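Local atomic coordinates of ADP-ribosylglycohydrolase (PDB entry 2YZV), a protein that belongs to the ADP-ribosylglycohydrolase family and carries a pair of magnesium ions in a compact, all-helical fold. Residues A[17-22]-A[256-261]; A[39-43]-A[275-279]; A[66-70]-A[289-293]; A[163-167]-A[220-225]. All blocks are in the same frame, centred on the assembly; numbering follows the deposited sequence.

Interaction 1: residues A[17-22]-A[256-261]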
loop_
_atom_site.group_PDB
_atom_site.type_symbol
_atom_site.label_atom_id
_atom_site.label_comp_id
_atom_site.label_asym_id
_atom_site.label_seq_id
_atom_site.Cartn_x
_atom_site.Cartn_y
_atom_site.Cartn_z
ATOM N N GLY A 17 3.015 5.421 -7.110
ATOM C CA GLY A 17 2.505 6.212 -6.002
ATOM C C GLY A 17 2.844 5.570 -4.667
ATOM O O GLY A 17 3.100 6.260 -3.677
ATOM N N LEU A 18 2.832 4.242 -4.640
ATOM C CA LEU A 18 3.162 3.494 -3.428
ATOM C C LEU A 18 4.578 3.866 -2.984
ATOM O O LEU A 18 4.798 4.238 -1.830
ATOM C CB LEU A 18 3.076 1.991 -3.717
ATOM C CG LEU A 18 3.246 0.959 -2.599
ATOM C CD1 LEU A 18 2.857 -0.405 -3.143
ATOM C CD2 LEU A 18 4.678 0.933 -2.077
ATOM N N ALA A 19 5.530 3.773 -3.909
ATOM C CA ALA A 19 6.928 4.081 -3.618
ATOM C C ALA A 19 7.158 5.556 -3.300
ATOM O O ALA A 19 7.972 5.893 -2.441
ATOM C CB ALA A 19 7.808 3.654 -4.791
ATOM N N VAL A 20 6.460 6.433 -4.009
ATOM C CA VAL A 20 6.580 7.863 -3.766
ATOM C C VAL A 20 6.138 8.165 -2.334
ATOM O O VAL A 20 6.806 8.903 -1.612
ATOM C CB VAL A 20 5.718 8.666 -4.771
ATOM C CG1 VAL A 20 5.560 10.104 -4.309
ATOM C CG2 VAL A 20 6.374 8.633 -6.152
ATOM N N GLY A 21 5.014 7.580 -1.927
ATOM C CA GLY A 21 4.513 7.796 -0.578
ATOM C C GLY A 21 5.434 7.242 0.492
ATOM O O GLY A 21 5.610 7.849 1.541
ATOM N N ASP A 22 6.011 6.073 0.224
ATOM C CA ASP A 22 6.930 5.428 1.154
ATOM C C ASP A 22 8.160 6.327 1.328
ATOM O O ASP A 22 8.562 6.635 2.453
ATOM C CB ASP A 22 7.317 4.049 0.589
ATOM C CG ASP A 22 8.241 3.251 1.507
ATOM O OD1 ASP A 22 8.487 3.675 2.651
ATOM O OD2 ASP A 22 8.718 2.183 1.069
ATOM N N GLY A 256 1.764 6.963 3.920
ATOM C CA GLY A 256 2.054 7.553 2.627
ATOM C C GLY A 256 1.959 6.527 1.506
ATOM O O GLY A 256 1.446 6.825 0.425
ATOM N N ALA A 257 2.444 5.314 1.755
ATOM C CA ALA A 257 2.404 4.263 0.739
ATOM C C ALA A 257 0.981 3.815 0.427
ATOM O O ALA A 257 0.655 3.537 -0.726
ATOM C CB ALA A 257 3.237 3.071 1.183
ATOM N N VAL A 258 0.132 3.733 1.447
ATOM C CA VAL A 258 -1.251 3.315 1.223
ATOM C C VAL A 258 -1.987 4.418 0.468
ATOM O O VAL A 258 -2.701 4.143 -0.496
ATOM C CB VAL A 258 -1.955 2.989 2.558
ATOM C CG1 VAL A 258 -3.433 2.670 2.327
ATOM C CG2 VAL A 258 -1.267 1.785 3.202
ATOM N N TYR A 259 -1.804 5.665 0.898
ATOM C CA TYR A 259 -2.432 6.789 0.212
ATOM C C TYR A 259 -1.951 6.814 -1.238
ATOM O O TYR A 259 -2.732 7.029 -2.165
ATOM C CB TYR A 259 -2.054 8.118 0.875
ATOM C CG TYR A 259 -2.426 9.321 0.031
ATOM C CD1 TYR A 259 -3.703 9.876 0.096
ATOM C CD2 TYR A 259 -1.525 9.846 -0.895
ATOM C CE1 TYR A 259 -4.075 10.918 -0.745
ATOM C CE2 TYR A 259 -1.886 10.884 -1.744
ATOM C CZ TYR A 259 -3.164 11.414 -1.666
ATOM O OH TYR A 259 -3.544 12.412 -2.537
ATOM N N GLY A 260 -0.652 6.597 -1.417
ATOM C CA GLY A 260 -0.062 6.614 -2.745
ATOM C C GLY A 260 -0.681 5.628 -3.715
ATOM O O GLY A 260 -0.867 5.941 -4.893
ATOM N N GLN A 261 -0.988 4.432 -3.226
ATOM C CA GLN A 261 -1.600 3.404 -4.057
ATOM C C GLN A 261 -2.993 3.819 -4.506
ATOM O O GLN A 261 -3.327 3.725 -5.686
ATOM C CB GLN A 261 -1.710 2.093 -3.285
ATOM C CG GLN A 261 -0.382 1.443 -2.978
ATOM C CD GLN A 261 -0.543 0.275 -2.044
ATOM O OE1 GLN A 261 -1.086 -0.769 -2.415
ATOM N NE2 GLN A 261 -0.086 0.446 -0.812
#
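Two helices can approach this closely only when little stands between them. The axes of 17-22 and 256-261 come within 6.7 Å, running nearly antiparallel at 152°, and the CA atoms of Gly21 and Gly256 lie 4.0 Å apart. Gly17, Gly21, Gly256 and Gly260 face the partner backbone; a CB on any of them would clash with a carbonyl opposite. Instead, CA-H...O contacts bridge the helices, among them Gly260 CA to Gly17 O at 3.3 Å and Gly21 CA to Gly256 O at 3.4 Å. No conventional hydrogen bond crosses. Larger side chains close one flank: Leu18 CB rests on Gln261 CG at 3.6 Å, and Leu18 CD2 reaches Ala257 CB at 4.2 Å. Gln261 NE2 donates to Ala257 O, while its OE1 accepts from Ala135 N. Asp22 hydrogen-bonds to Thr56, a magnesium ligand, so the glycine-packed pair abuts the metal site. Helix 57-72 covers Leu18 and Ala19, and helix 221-234 packs on Val258 and Tyr259.

Interaction 2: residues A[39-43]-A[275-279]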
loop_
_atom_site.group_PDB
_atom_site.type_symbol
_atom_site.label_atom_id
_atom_site.label_comp_id
_atom_site.label_asym_id
_atom_site.label_seq_id
_atom_site.Cartn_x
_atom_site.Cartn_y
_atom_site.Cartn_z
ATOM N N VAL A 39 6.392 18.818 5.499
ATOM C CA VAL A 39 7.184 18.096 4.517
ATOM C C VAL A 39 6.487 18.315 3.179
ATOM O O VAL A 39 5.278 18.087 3.063
ATOM C CB VAL A 39 7.210 16.588 4.823
ATOM C CG1 VAL A 39 7.956 15.846 3.725
ATOM C CG2 VAL A 39 7.863 16.349 6.167
ATOM N N ARG A 40 7.243 18.753 2.176
ATOM C CA ARG A 40 6.676 19.018 0.857
ATOM C C ARG A 40 7.476 18.432 -0.303
ATOM O O ARG A 40 6.939 18.241 -1.394
ATOM C CB ARG A 40 6.546 20.531 0.642
ATOM C CG ARG A 40 5.717 21.250 1.691
ATOM C CD ARG A 40 5.816 22.763 1.535
ATOM N NE ARG A 40 5.292 23.239 0.257
ATOM C CZ ARG A 40 4.014 23.172 -0.105
ATOM N NH1 ARG A 40 3.112 22.645 0.714
ATOM N NH2 ARG A 40 3.635 23.644 -1.286
ATOM N N GLU A 41 8.754 18.151 -0.082
ATOM C CA GLU A 41 9.585 17.626 -1.158
ATOM C C GLU A 41 10.417 16.407 -0.770
ATOM O O GLU A 41 10.492 16.044 0.404
ATOM C CB GLU A 41 10.518 18.727 -1.674
ATOM C CG GLU A 41 9.822 20.011 -2.120
ATOM C CD GLU A 41 8.710 19.768 -3.123
ATOM O OE1 GLU A 41 8.839 18.840 -3.948
ATOM O OE2 GLU A 41 7.709 20.515 -3.099
ATOM N N MET A 42 11.035 15.784 -1.775
ATOM C CA MET A 42 11.889 14.609 -1.585
ATOM C C MET A 42 13.269 15.039 -1.103
ATOM O O MET A 42 14.175 15.272 -1.902
ATOM C CB MET A 42 12.050 13.844 -2.904
ATOM C CG MET A 42 10.838 13.058 -3.332
ATOM S SD MET A 42 10.624 11.524 -2.394
ATOM C CE MET A 42 9.172 10.865 -3.248
ATOM N N LYS A 43 13.433 15.133 0.209
ATOM C CA LYS A 43 14.706 15.553 0.776
ATOM C C LYS A 43 15.493 14.398 1.378
ATOM O O LYS A 43 16.679 14.535 1.681
ATOM C CB LYS A 43 14.456 16.614 1.850
ATOM C CG LYS A 43 13.893 17.930 1.325
ATOM C CD LYS A 43 14.994 18.879 0.857
ATOM C CE LYS A 43 15.768 18.336 -0.336
ATOM N NZ LYS A 43 16.868 19.253 -0.749
ATOM N N ARG A 275 8.871 15.975 -10.282
ATOM C CA ARG A 275 10.097 16.009 -9.499
ATOM C C ARG A 275 10.166 14.859 -8.497
ATOM O O ARG A 275 11.254 14.389 -8.170
ATOM C CB ARG A 275 10.244 17.357 -8.783
ATOM C CG ARG A 275 9.121 17.707 -7.834
ATOM C CD ARG A 275 9.307 19.107 -7.276
ATOM N NE ARG A 275 8.281 19.447 -6.296
ATOM C CZ ARG A 275 6.997 19.639 -6.582
ATOM N NH1 ARG A 275 6.564 19.530 -7.831
ATOM N NH2 ARG A 275 6.142 19.933 -5.612
ATOM N N TRP A 276 9.013 14.411 -8.006
ATOM C CA TRP A 276 8.989 13.293 -7.064
ATOM C C TRP A 276 9.358 12.012 -7.805
ATOM O O TRP A 276 10.147 11.202 -7.314
ATOM C CB TRP A 276 7.600 13.142 -6.422
ATOM C CG TRP A 276 7.274 14.205 -5.402
ATOM C CD1 TRP A 276 8.105 15.195 -4.949
ATOM C CD2 TRP A 276 6.036 14.370 -4.693
ATOM N NE1 TRP A 276 7.464 15.961 -4.008
ATOM C CE2 TRP A 276 6.193 15.480 -3.830
ATOM C CE3 TRP A 276 4.810 13.690 -4.703
ATOM C CZ2 TRP A 276 5.167 15.925 -2.983
ATOM C CZ3 TRP A 276 3.789 14.133 -3.859
ATOM C CH2 TRP A 276 3.976 15.240 -3.011
ATOM N N LEU A 277 8.788 11.834 -8.992
ATOM C CA LEU A 277 9.068 10.654 -9.801
ATOM C C LEU A 277 10.518 10.634 -10.291
ATOM O O LEU A 277 11.169 9.593 -10.269
ATOM C CB LEU A 277 8.114 10.597 -11.001
ATOM C CG LEU A 277 6.632 10.362 -10.686
ATOM C CD1 LEU A 277 5.799 10.534 -11.950
ATOM C CD2 LEU A 277 6.443 8.968 -10.109
ATOM N N ARG A 278 11.027 11.781 -10.728
ATOM C CA ARG A 278 12.400 11.837 -11.217
ATOM C C ARG A 278 13.430 11.522 -10.141
ATOM O O ARG A 278 14.523 11.044 -10.445
ATOM C CB ARG A 278 12.700 13.213 -11.824
ATOM C CG ARG A 278 12.106 13.415 -13.213
ATOM C CD ARG A 278 12.619 14.697 -13.853
ATOM N NE ARG A 278 12.011 15.892 -13.278
ATOM C CZ ARG A 278 10.764 16.285 -13.520
ATOM N NH1 ARG A 278 9.989 15.576 -14.330
ATOM N NH2 ARG A 278 10.293 17.389 -12.956
ATOM N N ALA A 279 13.076 11.777 -8.885
ATOM C CA ALA A 279 13.982 11.528 -7.767
ATOM C C ALA A 279 13.838 10.118 -7.199
ATOM O O ALA A 279 14.688 9.659 -6.441
ATOM C CB ALA A 279 13.725 12.552 -6.664
#
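A short helix can be fastened to an irregular loop by one well-placed carboxylate, as 275-279 and 39-43 illustrate. Arg275, the first residue of the helical segment, meets Glu41 in a two-pronged salt bridge: its NE donates to Glu41 OE1 over a very short 2.5 Å, and its NH2 to Glu41 OE2 at 3.0 Å. Glu239 is a further acidic partner of Arg275, and Arg243 of helix 238-246 also pairs with Glu41. Next comes Trp276, whose NE1 shares Glu41 OE1 at 3.2 Å, so that one oxygen accepts from two neighbouring side chains. The indole edge also approaches the loop backbone, Trp276 CZ2 lying 3.3 Å from Arg40 O. Met42, at the centre of an inverse gamma turn, points toward the helix and sets its CG 3.8 Å from Trp276 CD1; its SD lies 5.5 Å from the centroid of the five-membered ring, obliquely placed. One turn beyond Arg275, Ala279 CB touches Met42 CB at 4.3 Å. Apolar contact thus lies beside an ionic rim, and the combination is a Met-aromatic contact next to a bidentate arginine-carboxylate bridge, joining the loop between helices 4-26 and 57-72 to helix 274-279.

Interaction 3: residues A[66-70]-A[289-293]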
loop_
_atom_site.group_PDB
_atom_site.type_symbol
_atom_site.label_atom_id
_atom_site.label_comp_id
_atom_site.label_asym_id
_atom_site.label_seq_id
_atom_site.Cartn_x
_atom_site.Cartn_y
_atom_site.Cartn_z
ATOM N N ALA A 66 5.567 -8.215 -6.570
ATOM C CA ALA A 66 5.409 -7.954 -7.996
ATOM C C ALA A 66 6.174 -8.992 -8.815
ATOM O O ALA A 66 5.627 -9.579 -9.748
ATOM C CB ALA A 66 5.914 -6.546 -8.332
ATOM N N GLU A 67 7.434 -9.220 -8.463
ATOM C CA GLU A 67 8.240 -10.190 -9.195
ATOM C C GLU A 67 7.692 -11.603 -9.043
ATOM O O GLU A 67 7.713 -12.385 -9.992
ATOM C CB GLU A 67 9.699 -10.131 -8.734
ATOM C CG GLU A 67 10.344 -8.772 -8.958
ATOM C CD GLU A 67 11.858 -8.833 -8.966
ATOM O OE1 GLU A 67 12.443 -9.390 -8.014
ATOM O OE2 GLU A 67 12.463 -8.318 -9.930
ATOM N N SER A 68 7.200 -11.930 -7.853
ATOM C CA SER A 68 6.640 -13.257 -7.611
ATOM C C SER A 68 5.421 -13.509 -8.500
ATOM O O SER A 68 5.291 -14.576 -9.105
ATOM C CB SER A 68 6.244 -13.401 -6.138
ATOM O OG SER A 68 5.778 -14.712 -5.854
ATOM N N LEU A 69 4.530 -12.523 -8.581
ATOM C CA LEU A 69 3.318 -12.646 -9.388
ATOM C C LEU A 69 3.632 -12.830 -10.869
ATOM O O LEU A 69 3.005 -13.640 -11.554
ATOM C CB LEU A 69 2.432 -11.408 -9.201
ATOM C CG LEU A 69 1.843 -11.218 -7.800
ATOM C CD1 LEU A 69 1.187 -9.849 -7.685
ATOM C CD2 LEU A 69 0.836 -12.320 -7.523
ATOM N N LEU A 70 4.608 -12.075 -11.360
ATOM C CA LEU A 70 4.986 -12.156 -12.763
ATOM C C LEU A 70 5.694 -13.456 -13.117
ATOM O O LEU A 70 5.578 -13.937 -14.244
ATOM C CB LEU A 70 5.878 -10.970 -13.134
ATOM C CG LEU A 70 5.199 -9.596 -13.130
ATOM C CD1 LEU A 70 6.240 -8.505 -13.329
ATOM C CD2 LEU A 70 4.139 -9.540 -14.226
ATOM N N LEU A 289 7.587 -3.067 -14.202
ATOM C CA LEU A 289 6.822 -4.065 -13.459
ATOM C C LEU A 289 5.325 -3.772 -13.512
ATOM O O LEU A 289 4.519 -4.678 -13.730
ATOM C CB LEU A 289 7.274 -4.114 -11.990
ATOM C CG LEU A 289 8.646 -4.715 -11.679
ATOM C CD1 LEU A 289 9.004 -4.460 -10.220
ATOM C CD2 LEU A 289 8.630 -6.210 -11.974
ATOM N N ALA A 290 4.956 -2.509 -13.307
ATOM C CA ALA A 290 3.548 -2.117 -13.321
ATOM C C ALA A 290 2.901 -2.458 -14.657
ATOM O O ALA A 290 1.790 -2.985 -14.700
ATOM C CB ALA A 290 3.409 -0.626 -13.040
ATOM N N LEU A 291 3.600 -2.156 -15.746
ATOM C CA LEU A 291 3.075 -2.448 -17.074
ATOM C C LEU A 291 2.974 -3.951 -17.302
ATOM O O LEU A 291 2.003 -4.430 -17.888
ATOM C CB LEU A 291 3.958 -1.804 -18.148
ATOM C CG LEU A 291 3.840 -0.281 -18.260
ATOM C CD1 LEU A 291 4.855 0.248 -19.261
ATOM C CD2 LEU A 291 2.428 0.087 -18.689
ATOM N N ALA A 292 3.970 -4.695 -16.833
ATOM C CA ALA A 292 3.964 -6.148 -16.988
ATOM C C ALA A 292 2.784 -6.754 -16.230
ATOM O O ALA A 292 2.083 -7.633 -16.738
ATOM C CB ALA A 292 5.276 -6.734 -16.480
ATOM N N LEU A 293 2.559 -6.275 -15.011
ATOM C CA LEU A 293 1.456 -6.775 -14.200
ATOM C C LEU A 293 0.111 -6.448 -14.843
ATOM O O LEU A 293 -0.803 -7.273 -14.840
ATOM C CB LEU A 293 1.529 -6.177 -12.789
ATOM C CG LEU A 293 2.720 -6.626 -11.934
ATOM C CD1 LEU A 293 2.882 -5.682 -10.750
ATOM C CD2 LEU A 293 2.522 -8.060 -11.462
#
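Where leucines rather than glycines line an interface, helices stand further apart: the axes of 66-70, on helix 57-72, and 289-293, on helix 283-298, are 10.2 Å apart at closest approach and run in broadly the same direction, at 35°. The gap is filled by interlocking side chains, with no hydrogen bond across it. Leu70 is the main projection from the first helix. It fits among Leu289, Ala292 and Leu293, with Leu70 CD1 3.6 Å from Leu289 CD2 and 3.7 Å from Ala292 CB, and Leu70 CG 3.5 Å from Leu293 CD2. The small Ala292 gives this bump its shallow seat. In return, Leu293 extends into the hollow bounded by Ala66, Leu69 and Leu70; Leu293 CD1 lies 4.0 Å from Ala66 CB, and Leu293 CD2 4.0 Å from Leu69 CB. Leu289 also packs on that alanine, its CD1 4.2 Å from Ala66 CB, and Glu67 CG brushes Leu289 CD2 at 4.3 Å. Phe15 of helix 4-26 touches both Ala66 and Leu293, while helix 135-141 packs against Ala66, Leu69 and Leu293.

Interaction 4: residues A[163-167]-A[220-225]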
loop_
_atom_site.group_PDB
_atom_site.type_symbol
_atom_site.label_atom_id
_atom_site.label_comp_id
_atom_site.label_asym_id
_atom_site.label_seq_id
_atom_site.Cartn_x
_atom_site.Cartn_y
_atom_site.Cartn_z
ATOM N N GLU A 163 -8.689 -7.918 11.776
ATOM C CA GLU A 163 -8.789 -6.569 11.234
ATOM C C GLU A 163 -7.769 -6.254 10.152
ATOM O O GLU A 163 -8.028 -5.418 9.291
ATOM C CB GLU A 163 -8.710 -5.515 12.352
ATOM C CG GLU A 163 -7.447 -5.551 13.196
ATOM C CD GLU A 163 -7.602 -6.392 14.450
ATOM O OE1 GLU A 163 -7.884 -7.602 14.327
ATOM O OE2 GLU A 163 -7.439 -5.838 15.563
ATOM N N ALA A 164 -6.612 -6.910 10.191
ATOM C CA ALA A 164 -5.598 -6.675 9.168
ATOM C C ALA A 164 -6.030 -7.367 7.881
ATOM O O ALA A 164 -5.889 -6.815 6.791
ATOM C CB ALA A 164 -4.246 -7.202 9.623
ATOM N N LEU A 165 -6.558 -8.580 8.008
ATOM C CA LEU A 165 -7.020 -9.309 6.836
ATOM C C LEU A 165 -8.169 -8.549 6.170
ATOM O O LEU A 165 -8.181 -8.372 4.954
ATOM C CB LEU A 165 -7.478 -10.717 7.235
ATOM C CG LEU A 165 -6.395 -11.556 7.918
ATOM C CD1 LEU A 165 -6.898 -12.977 8.116
ATOM C CD2 LEU A 165 -5.125 -11.567 7.077
ATOM N N GLU A 166 -9.125 -8.082 6.970
ATOM C CA GLU A 166 -10.268 -7.357 6.424
ATOM C C GLU A 166 -9.868 -6.004 5.833
ATOM O O GLU A 166 -10.420 -5.580 4.820
ATOM C CB GLU A 166 -11.334 -7.156 7.503
ATOM C CG GLU A 166 -11.897 -8.456 8.049
ATOM C CD GLU A 166 -12.908 -8.232 9.153
ATOM O OE1 GLU A 166 -12.810 -7.195 9.837
ATOM O OE2 GLU A 166 -13.788 -9.098 9.339
ATOM N N ALA A 167 -8.921 -5.321 6.469
ATOM C CA ALA A 167 -8.475 -4.026 5.960
ATOM C C ALA A 167 -7.838 -4.221 4.587
ATOM O O ALA A 167 -7.964 -3.370 3.706
ATOM C CB ALA A 167 -7.472 -3.397 6.920
ATOM N N TYR A 220 -1.409 0.514 13.171
ATOM C CA TYR A 220 -2.511 -0.447 13.248
ATOM C C TYR A 220 -3.242 -0.407 11.902
ATOM O O TYR A 220 -3.645 0.659 11.457
ATOM C CB TYR A 220 -3.430 -0.023 14.401
ATOM C CG TYR A 220 -4.634 -0.892 14.671
ATOM C CD1 TYR A 220 -4.505 -2.265 14.871
ATOM C CD2 TYR A 220 -5.900 -0.323 14.798
ATOM C CE1 TYR A 220 -5.608 -3.053 15.197
ATOM C CE2 TYR A 220 -7.009 -1.098 15.125
ATOM C CZ TYR A 220 -6.855 -2.462 15.323
ATOM O OH TYR A 220 -7.949 -3.226 15.648
ATOM N N ALA A 221 -3.415 -1.565 11.263
ATOM C CA ALA A 221 -4.054 -1.630 9.943
ATOM C C ALA A 221 -5.312 -0.784 9.741
ATOM O O ALA A 221 -5.383 -0.003 8.794
ATOM C CB ALA A 221 -4.336 -3.088 9.560
ATOM N N PRO A 222 -6.328 -0.937 10.605
ATOM C CA PRO A 222 -7.532 -0.122 10.407
ATOM C C PRO A 222 -7.223 1.373 10.463
ATOM O O PRO A 222 -7.780 2.161 9.694
ATOM C CB PRO A 222 -8.440 -0.564 11.553
ATOM C CG PRO A 222 -8.037 -1.995 11.766
ATOM C CD PRO A 222 -6.530 -1.925 11.680
ATOM N N GLY A 223 -6.336 1.757 11.378
ATOM C CA GLY A 223 -5.974 3.158 11.520
ATOM C C GLY A 223 -5.181 3.682 10.337
ATOM O O GLY A 223 -5.327 4.845 9.944
ATOM N N THR A 224 -4.334 2.833 9.765
ATOM C CA THR A 224 -3.533 3.237 8.615
ATOM C C THR A 224 -4.464 3.464 7.432
ATOM O O THR A 224 -4.338 4.449 6.703
ATOM C CB THR A 224 -2.508 2.155 8.250
ATOM O OG1 THR A 224 -1.680 1.890 9.390
ATOM C CG2 THR A 224 -1.640 2.610 7.084
ATOM N N LEU A 225 -5.401 2.541 7.249
ATOM C CA LEU A 225 -6.365 2.662 6.166
ATOM C C LEU A 225 -7.171 3.946 6.347
ATOM O O LEU A 225 -7.364 4.707 5.397
ATOM C CB LEU A 225 -7.305 1.450 6.159
ATOM C CG LEU A 225 -8.385 1.443 5.074
ATOM C CD1 LEU A 225 -7.744 1.496 3.694
ATOM C CD2 LEU A 225 -9.231 0.183 5.223
#
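Three alanines form the apolar centre here, showing how small residues let helices settle together. Ala221 CB lies 4.1 Å from both Ala164 CB and Ala167 CB, and 3.8 Å from Ala164 CA. Leu225, one turn on, extends the patch, with its CD2 4.3 Å from Ala167 CB and 4.1 Å from Ala167 O. The axes of 163-167 and 221-225 approach to 9.2 Å and run at 31° in similar directions, a side-by-side helix pair within the all-helical fold of this family. Helix 221-234 starts at this contact: Tyr220 occupies the N-cap position, and its O accepts from Thr224 N in the first turn. Pro222 follows in that turn and lays its CG 3.6 Å from Glu163 CB, bringing the apolar surface up to the acidic side chain. Beyond the proline ring, Tyr220 OH donates to Glu163 OE2 at 2.7 Å, the carboxylate lying at the edge of the phenol ring. His199 and Ala126 from nearby loops also touch Tyr220, and Ala201 of helix 200-209 adjoins it.

Overall arrangement
Interaction 1 lies nearest the middle of the chain, about 6 Å from its centre, and the others surround it at centre-to-centre distances of about 13, 17 and 16 Å for interactions 2, 3 and 4. It touches interaction 2 through Val20, which meets Met42 and Trp276, and interaction 4 through Val258 and Thr224; interaction 3 stays separate. The first segments of interactions 1, 2 and 3 come in order near the N-terminus and their partners in the same order near the C-terminus, whereas interaction 4 joins two intervening helices. N- and C-terminal parts of the chain are thus joined three times, and the innermost of these contacts, interaction 1, borders a magnesium ion.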